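Local coordinates for protein agglutinin (Narcissus pseudonarcissus, PDB 1NPL) that binds alpha-mannose as a lectin of the monocot mannose-binding (beta-prism II) family and assembles from four chains, at residues G7-P12 and H53-S58; G82-V87 and V94-T99. One frame throughout, in Å; residues are numbered along the deposited sequence.

Interaction 1 of 2, residues G7-P12 and H53-S58; sequences GETLSP and HLSMQS. Unlike the reference sequence in segment 53-58: S58 (reference Thr). With MAN (alpha-D-mannopyranose), chain D; MAN (alpha-D-mannopyranose), chain B; PO4 (phosphate ion), chain H.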
loop_
_atom_site.group_PDB
_atom_site.type_symbol
_atom_site.label_atom_id
_atom_site.label_comp_id
_atom_site.label_asym_id
_atom_site.label_seq_id
_atom_site.Cartn_x
_atom_site.Cartn_y
_atom_site.Cartn_z
ATOM N N GLY A 7 -1.401 -22.047 0.114
ATOM C CA GLY A 7 -2.700 -22.318 0.737
ATOM C C GLY A 7 -3.826 -21.443 0.233
ATOM O O GLY A 7 -5.003 -21.714 0.459
ATOM N N GLU A 8 -3.543 -20.378 -0.499
ATOM C CA GLU A 8 -4.532 -19.423 -0.967
ATOM C C GLU A 8 -4.713 -19.575 -2.481
ATOM O O GLU A 8 -3.830 -20.088 -3.167
ATOM C CB GLU A 8 -4.028 -17.983 -0.705
ATOM C CG GLU A 8 -3.839 -17.578 0.756
ATOM C CD GLU A 8 -3.541 -16.097 0.900
ATOM O OE1 GLU A 8 -2.927 -15.422 0.030
ATOM O OE2 GLU A 8 -3.877 -15.500 1.942
ATOM N N THR A 9 -5.787 -19.071 -3.014
ATOM C CA THR A 9 -6.062 -18.982 -4.413
ATOM C C THR A 9 -6.506 -17.603 -4.888
ATOM O O THR A 9 -7.038 -16.812 -4.117
ATOM C CB THR A 9 -7.301 -19.866 -4.737
ATOM O OG1 THR A 9 -8.300 -19.136 -4.020
ATOM C CG2 THR A 9 -7.159 -21.264 -4.191
ATOM N N LEU A 10 -6.297 -17.369 -6.188
ATOM C CA LEU A 10 -6.974 -16.263 -6.840
ATOM C C LEU A 10 -8.144 -16.870 -7.630
ATOM O O LEU A 10 -7.859 -17.658 -8.543
ATOM C CB LEU A 10 -6.088 -15.472 -7.751
ATOM C CG LEU A 10 -4.804 -14.848 -7.208
ATOM C CD1 LEU A 10 -3.990 -14.246 -8.368
ATOM C CD2 LEU A 10 -5.155 -13.694 -6.226
ATOM N N SER A 11 -9.356 -16.363 -7.309
ATOM C CA SER A 11 -10.543 -16.680 -8.071
ATOM C C SER A 11 -10.569 -15.835 -9.334
ATOM O O SER A 11 -9.793 -14.893 -9.480
ATOM C CB SER A 11 -11.825 -16.325 -7.269
ATOM O OG SER A 11 -12.002 -17.185 -6.173
ATOM N N PRO A 12 -11.569 -16.097 -10.191
ATOM C CA PRO A 12 -11.709 -15.394 -11.433
ATOM C C PRO A 12 -11.798 -13.907 -11.233
ATOM O O PRO A 12 -12.654 -13.474 -10.461
ATOM C CB PRO A 12 -12.978 -15.969 -12.096
ATOM C CG PRO A 12 -13.109 -17.324 -11.490
ATOM C CD PRO A 12 -12.540 -17.195 -10.098
ATOM N N HIS A 53 -9.339 -20.920 -11.655
ATOM C CA HIS A 53 -8.709 -20.329 -10.476
ATOM C C HIS A 53 -7.208 -20.554 -10.442
ATOM O O HIS A 53 -6.663 -21.495 -11.029
ATOM C CB HIS A 53 -9.311 -20.836 -9.152
ATOM C CG HIS A 53 -9.313 -22.295 -8.863
ATOM N ND1 HIS A 53 -10.149 -23.204 -9.490
ATOM C CD2 HIS A 53 -8.606 -23.024 -7.988
ATOM C CE1 HIS A 53 -9.934 -24.452 -9.061
ATOM N NE2 HIS A 53 -9.033 -24.329 -8.111
ATOM N N LEU A 54 -6.465 -19.749 -9.729
ATOM C CA LEU A 54 -5.042 -19.887 -9.524
ATOM C C LEU A 54 -4.743 -20.384 -8.116
ATOM O O LEU A 54 -5.238 -19.797 -7.143
ATOM C CB LEU A 54 -4.306 -18.569 -9.865
ATOM C CG LEU A 54 -2.786 -18.642 -9.591
ATOM C CD1 LEU A 54 -2.064 -19.568 -10.586
ATOM C CD2 LEU A 54 -2.144 -17.274 -9.587
ATOM N N SER A 55 -3.957 -21.439 -7.909
ATOM C CA SER A 55 -3.595 -21.907 -6.612
ATOM C C SER A 55 -2.087 -21.887 -6.402
ATOM O O SER A 55 -1.322 -22.492 -7.158
ATOM C CB SER A 55 -4.004 -23.346 -6.216
ATOM O OG SER A 55 -5.348 -23.515 -6.645
ATOM N N MET A 56 -1.716 -21.305 -5.244
ATOM C CA MET A 56 -0.347 -21.373 -4.807
ATOM C C MET A 56 -0.294 -22.527 -3.806
ATOM O O MET A 56 -0.719 -22.340 -2.651
ATOM C CB MET A 56 0.250 -20.084 -4.230
ATOM C CG MET A 56 1.673 -20.245 -3.640
ATOM S SD MET A 56 3.007 -20.276 -4.866
ATOM C CE MET A 56 3.909 -21.778 -4.740
ATOM N N GLN A 57 0.295 -23.672 -4.185
ATOM C CA GLN A 57 0.112 -24.870 -3.328
ATOM C C GLN A 57 1.248 -25.034 -2.335
ATOM O O GLN A 57 2.368 -24.516 -2.525
ATOM C CB GLN A 57 0.004 -26.160 -4.173
ATOM C CG GLN A 57 -1.035 -26.146 -5.252
ATOM C CD GLN A 57 -1.044 -27.490 -6.039
ATOM O OE1 GLN A 57 -0.002 -28.165 -6.143
ATOM N NE2 GLN A 57 -2.246 -27.770 -6.482
ATOM N N SER A 58 0.980 -25.858 -1.301
ATOM C CA SER A 58 1.980 -26.130 -0.272
ATOM C C SER A 58 3.032 -27.117 -0.706
ATOM O O SER A 58 4.044 -27.279 0.015
ATOM C CB SER A 58 1.326 -26.508 1.053
ATOM O OG SER A 58 0.374 -27.517 0.775
HETATM C C1 MAN D . 2.245 -31.600 -9.495
HETATM C C2 MAN D . 1.352 -31.378 -8.227
HETATM C C3 MAN D . -0.126 -31.498 -8.575
HETATM C C4 MAN D . -0.486 -30.661 -9.776
HETATM C C5 MAN D . 0.357 -31.104 -10.936
HETATM C C6 MAN D . 0.123 -30.258 -12.224
HETATM O O1 MAN D . 2.076 -32.906 -9.900
HETATM O O2 MAN D . 1.606 -30.048 -7.776
HETATM O O3 MAN D . -1.034 -31.206 -7.505
HETATM O O4 MAN D . -1.854 -30.783 -10.079
HETATM O O5 MAN D . 1.734 -30.861 -10.621
HETATM O O6 MAN D . 0.989 -30.177 -13.287
HETATM C C1 MAN B . -2.117 -31.867 -6.921
HETATM C C2 MAN B . -3.136 -31.553 -5.767
HETATM C C3 MAN B . -2.292 -31.053 -4.602
HETATM C C4 MAN B . -1.367 -32.162 -4.124
HETATM C C5 MAN B . -0.491 -32.565 -5.330
HETATM C C6 MAN B . 0.476 -33.720 -5.124
HETATM O O2 MAN B . -3.680 -32.822 -5.453
HETATM O O3 MAN B . -3.112 -30.545 -3.565
HETATM O O4 MAN B . -0.639 -31.715 -3.008
HETATM O O5 MAN B . -1.334 -32.937 -6.417
HETATM O O6 MAN B . 1.418 -33.293 -4.157
HETATM P P PO4 H . -2.536 -26.642 -1.245
HETATM O O1 PO4 H . -3.385 -26.531 -0.021
HETATM O O2 PO4 H . -1.088 -26.419 -0.946
HETATM O O3 PO4 H . -3.070 -25.638 -2.221
HETATM O O4 PO4 H . -2.614 -28.035 -1.824
#
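L10 and L54 exchange two backbone hydrogen bonds and so join the edge strand 9-10 to strand 53-56. L54 N gives a nearly straight bond to L10 O (2.8 Å, 175° at the hydrogen). L10 N returns one to L54 O, also 2.8 Å but more bent at 144°. The next antiparallel pair, T9 with S55, is non-hydrogen-bonded, and there T9 CG2 rests 3.8 Å from S55 OG. M56 uses both its backbone polar groups: its N reaches E8 O at 3.2 Å, and its O accepts from G7 N at 2.9 Å. The carboxylate of E8 is turned off the contact: OE1 accepts from Y5 N, and OE2 forms a salt bridge with K90 of the second subunit. On the face carrying L10 and L54 the two side chains lie side by side, pointing the same way; L54 CG is anti to its backbone N (chi1 177°), and L54 CD2 is 3.7 Å from L10 CD1. L54 packs on L62 and V64 of strand 62-65 and on L4 of strand 3-5. M56 reaches Y84 and C86 of strand 84-88. Strand 53-56 thus lies between 9-10 and 62-65 in one four-stranded antiparallel sheet of the prism.

Interaction 2 of 2, residues G82-V87 and V94-T99; sequences GNYVCV and VVIYGT. With MAN (alpha-D-mannopyranose), chain C; MAN (alpha-D-mannopyranose), chain E; MAN (alpha-D-mannopyranose), chain F.
V85 and Y97 form a hydrogen-bonded pair at the middle of an antiparallel hairpin. V85 N donates to Y97 O, and Y97 N donates back to V85 O at 2.9 Å, nearly straight at 169°. V87 and V95 repeat this pattern, with V87 N to V95 O also at 2.9 Å. The axes of 84-87 and 94-98 come within 4.7 Å. Between these pairs, C86 and I96 turn to the face that meets M56. C86 SG stands anti to its own N (chi1 178°) and lies 3.8 Å from V94 CG1. On the other face V87 CG2 comes to the edge of the Y97 ring, near its plane, while V95 CG1 sits over one ring face, offset toward the rim. Y97 OH takes a hydrogen bond from mannose O4 of chain C (2.9 Å) and is also bonded to Q89 OE1.

The other end is more open: G82, N83 and T99 are partly exposed, whereas V85, V87, V95 and Y97 are buried. A cis peptide precedes T99. Y84 CD2 lies 3.6 Å from G98 CA. The side chains of Y84 and T99 cross obliquely, with T99 CG2 3.6 Å from Y84 CZ. Y84 OH is hydrogen-bonded to R101 NH1 of the second subunit. N83 holds sugar: its ND2 donates to mannose O2 of chain F at 3.2 Å.

Strand 84-88 lies between 3-5 and 94-103 in this sheet. V95, I96 and Y97 pair antiparallel with a strand of the second subunit, which carries the sheet across the interface.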
loop_
_atom_site.group_PDB
_atom_site.type_symbol
_atom_site.label_atom_id
_atom_site.label_comp_id
_atom_site.label_asym_id
_atom_site.label_seq_id
_atom_site.Cartn_x
_atom_site.Cartn_y
_atom_site.Cartn_z
ATOM N N GLY A 82 5.639 -27.547 2.413
ATOM C CA GLY A 82 6.092 -26.416 3.216
ATOM C C GLY A 82 5.285 -25.135 2.972
ATOM O O GLY A 82 4.132 -25.146 2.562
ATOM N N ASN A 83 5.940 -24.025 3.319
ATOM C CA ASN A 83 5.253 -22.730 3.190
ATOM C C ASN A 83 6.007 -22.016 2.074
ATOM O O ASN A 83 7.221 -21.882 2.212
ATOM C CB ASN A 83 5.249 -21.915 4.486
ATOM C CG ASN A 83 4.231 -22.494 5.475
ATOM O OD1 ASN A 83 2.998 -22.339 5.392
ATOM N ND2 ASN A 83 4.791 -23.146 6.436
ATOM N N TYR A 84 5.237 -21.460 1.156
ATOM C CA TYR A 84 5.881 -20.692 0.076
ATOM C C TYR A 84 5.156 -19.351 -0.073
ATOM O O TYR A 84 4.008 -19.236 0.401
ATOM C CB TYR A 84 5.833 -21.478 -1.265
ATOM C CG TYR A 84 6.522 -22.829 -1.301
ATOM C CD1 TYR A 84 5.922 -23.954 -0.738
ATOM C CD2 TYR A 84 7.783 -22.977 -1.852
ATOM C CE1 TYR A 84 6.547 -25.199 -0.733
ATOM C CE2 TYR A 84 8.434 -24.218 -1.894
ATOM C CZ TYR A 84 7.794 -25.316 -1.342
ATOM O OH TYR A 84 8.396 -26.561 -1.413
ATOM N N VAL A 85 5.782 -18.425 -0.807
ATOM C CA VAL A 85 5.102 -17.229 -1.325
ATOM C C VAL A 85 5.428 -17.008 -2.832
ATOM O O VAL A 85 6.538 -17.206 -3.350
ATOM C CB VAL A 85 5.510 -15.928 -0.583
ATOM C CG1 VAL A 85 5.121 -15.986 0.888
ATOM C CG2 VAL A 85 7.042 -15.696 -0.600
ATOM N N CYS A 86 4.414 -16.607 -3.573
ATOM C CA CYS A 86 4.539 -15.961 -4.871
ATOM C C CYS A 86 4.424 -14.421 -4.767
ATOM O O CYS A 86 3.416 -13.913 -4.275
ATOM C CB CYS A 86 3.463 -16.542 -5.777
ATOM S SG CYS A 86 3.356 -15.856 -7.464
ATOM N N VAL A 87 5.423 -13.687 -5.248
ATOM C CA VAL A 87 5.589 -12.272 -5.004
ATOM C C VAL A 87 5.573 -11.518 -6.359
ATOM O O VAL A 87 6.386 -11.898 -7.215
ATOM C CB VAL A 87 6.868 -11.901 -4.227
ATOM C CG1 VAL A 87 6.861 -10.390 -3.920
ATOM C CG2 VAL A 87 6.943 -12.628 -2.876
ATOM N N VAL A 94 7.955 -11.629 -11.229
ATOM C CA VAL A 94 7.082 -12.410 -10.381
ATOM C C VAL A 94 7.877 -13.668 -9.997
ATOM O O VAL A 94 8.409 -14.316 -10.893
ATOM C CB VAL A 94 5.768 -12.840 -11.092
ATOM C CG1 VAL A 94 4.853 -13.654 -10.202
ATOM C CG2 VAL A 94 5.008 -11.535 -11.510
ATOM N N VAL A 95 7.981 -13.906 -8.678
ATOM C CA VAL A 95 9.002 -14.888 -8.236
ATOM C C VAL A 95 8.387 -15.791 -7.164
ATOM O O VAL A 95 7.680 -15.263 -6.252
ATOM C CB VAL A 95 10.241 -14.121 -7.732
ATOM C CG1 VAL A 95 11.323 -15.112 -7.238
ATOM C CG2 VAL A 95 10.870 -13.148 -8.718
ATOM N N ILE A 96 8.593 -17.095 -7.221
ATOM C CA ILE A 96 8.213 -18.001 -6.118
ATOM C C ILE A 96 9.410 -18.260 -5.209
ATOM O O ILE A 96 10.499 -18.696 -5.691
ATOM C CB ILE A 96 7.638 -19.359 -6.589
ATOM C CG1 ILE A 96 6.345 -19.220 -7.424
ATOM C CG2 ILE A 96 7.321 -20.331 -5.442
ATOM C CD1 ILE A 96 6.129 -20.487 -8.260
ATOM N N TYR A 97 9.207 -18.083 -3.890
ATOM C CA TYR A 97 10.241 -18.310 -2.891
ATOM C C TYR A 97 9.770 -19.352 -1.840
ATOM O O TYR A 97 8.644 -19.334 -1.301
ATOM C CB TYR A 97 10.723 -17.088 -2.052
ATOM C CG TYR A 97 11.341 -15.923 -2.805
ATOM C CD1 TYR A 97 10.519 -14.899 -3.327
ATOM C CD2 TYR A 97 12.705 -15.805 -3.018
ATOM C CE1 TYR A 97 11.049 -13.821 -4.008
ATOM C CE2 TYR A 97 13.250 -14.751 -3.697
ATOM C CZ TYR A 97 12.430 -13.772 -4.206
ATOM O OH TYR A 97 13.026 -12.706 -4.854
ATOM N N GLY A 98 10.662 -20.246 -1.433
ATOM C CA GLY A 98 10.370 -21.109 -0.222
ATOM C C GLY A 98 11.394 -22.275 -0.184
ATOM O O GLY A 98 12.187 -22.313 -1.113
ATOM N N THR A 99 11.419 -23.084 0.887
ATOM C CA THR A 99 10.459 -22.938 1.984
ATOM C C THR A 99 10.838 -21.880 2.999
ATOM O O THR A 99 11.851 -21.185 2.863
ATOM C CB THR A 99 10.198 -24.302 2.668
ATOM O OG1 THR A 99 11.447 -24.772 3.236
ATOM C CG2 THR A 99 9.918 -25.345 1.578
HETATM C C1 MAN C . 16.147 -11.277 -10.411
HETATM C C2 MAN C . 15.500 -10.372 -9.322
HETATM C C3 MAN C . 15.488 -11.171 -7.993
HETATM C C4 MAN C . 14.868 -12.522 -8.163
HETATM C C5 MAN C . 15.621 -13.309 -9.283
HETATM C C6 MAN C . 14.972 -14.671 -9.387
HETATM O O2 MAN C . 14.184 -9.961 -9.646
HETATM O O3 MAN C . 14.745 -10.390 -7.066
HETATM O O4 MAN C . 14.865 -13.333 -6.995
HETATM O O5 MAN C . 15.617 -12.559 -10.511
HETATM O O6 MAN C . 15.283 -15.360 -10.539
HETATM C C1 MAN E . 3.013 -19.649 10.057
HETATM C C2 MAN E . 2.480 -18.648 8.989
HETATM C C3 MAN E . 3.186 -18.972 7.648
HETATM C C4 MAN E . 4.674 -19.021 7.801
HETATM C C5 MAN E . 5.055 -20.064 8.901
HETATM C C6 MAN E . 6.564 -20.091 8.988
HETATM O O2 MAN E . 2.701 -17.293 9.334
HETATM O O3 MAN E . 2.808 -17.944 6.742
HETATM O O4 MAN E . 5.389 -19.360 6.621
HETATM O O5 MAN E . 4.397 -19.746 10.141
HETATM O O6 MAN E . 7.054 -20.695 10.126
HETATM C C1 MAN F . 3.120 -24.453 11.100
HETATM C C2 MAN F . 3.257 -23.275 10.079
HETATM C C3 MAN F . 2.494 -22.049 10.566
HETATM C C4 MAN F . 1.044 -22.399 10.861
HETATM C C5 MAN F . 1.013 -23.608 11.784
HETATM C C6 MAN F . -0.443 -24.017 11.989
HETATM O O1 MAN F . 3.384 -23.918 12.367
HETATM O O2 MAN F . 2.781 -23.687 8.813
HETATM O O3 MAN F . 2.531 -20.909 9.674
HETATM O O4 MAN F . 0.473 -21.326 11.636
HETATM O O5 MAN F . 1.714 -24.741 11.269
HETATM O O6 MAN F . -0.976 -24.924 12.831
#

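Interaction 1 and interaction 2 belong to two different sheets of the same chain, with centres 13 Å apart. They touch through M56, whose CE lies 3.8 Å from I96 CG2 and whose SD lies 3.9 Å from C86 CB. A second junction is S58 O with G82 N, 2.9 Å apart and probably hydrogen-bonded. Sugar binds beside both contacts. Near 53-58, mannose is bonded to D59, N61 and Y65; near 94-99, mannose is bonded to Q89, D91 and N93, and also to Y97. The two sets agree with the QxDxNxVxY mannose-binding motif of this lectin family. Y97 belongs both to the pairing of 82-87 with 94-99 and to a mannose site.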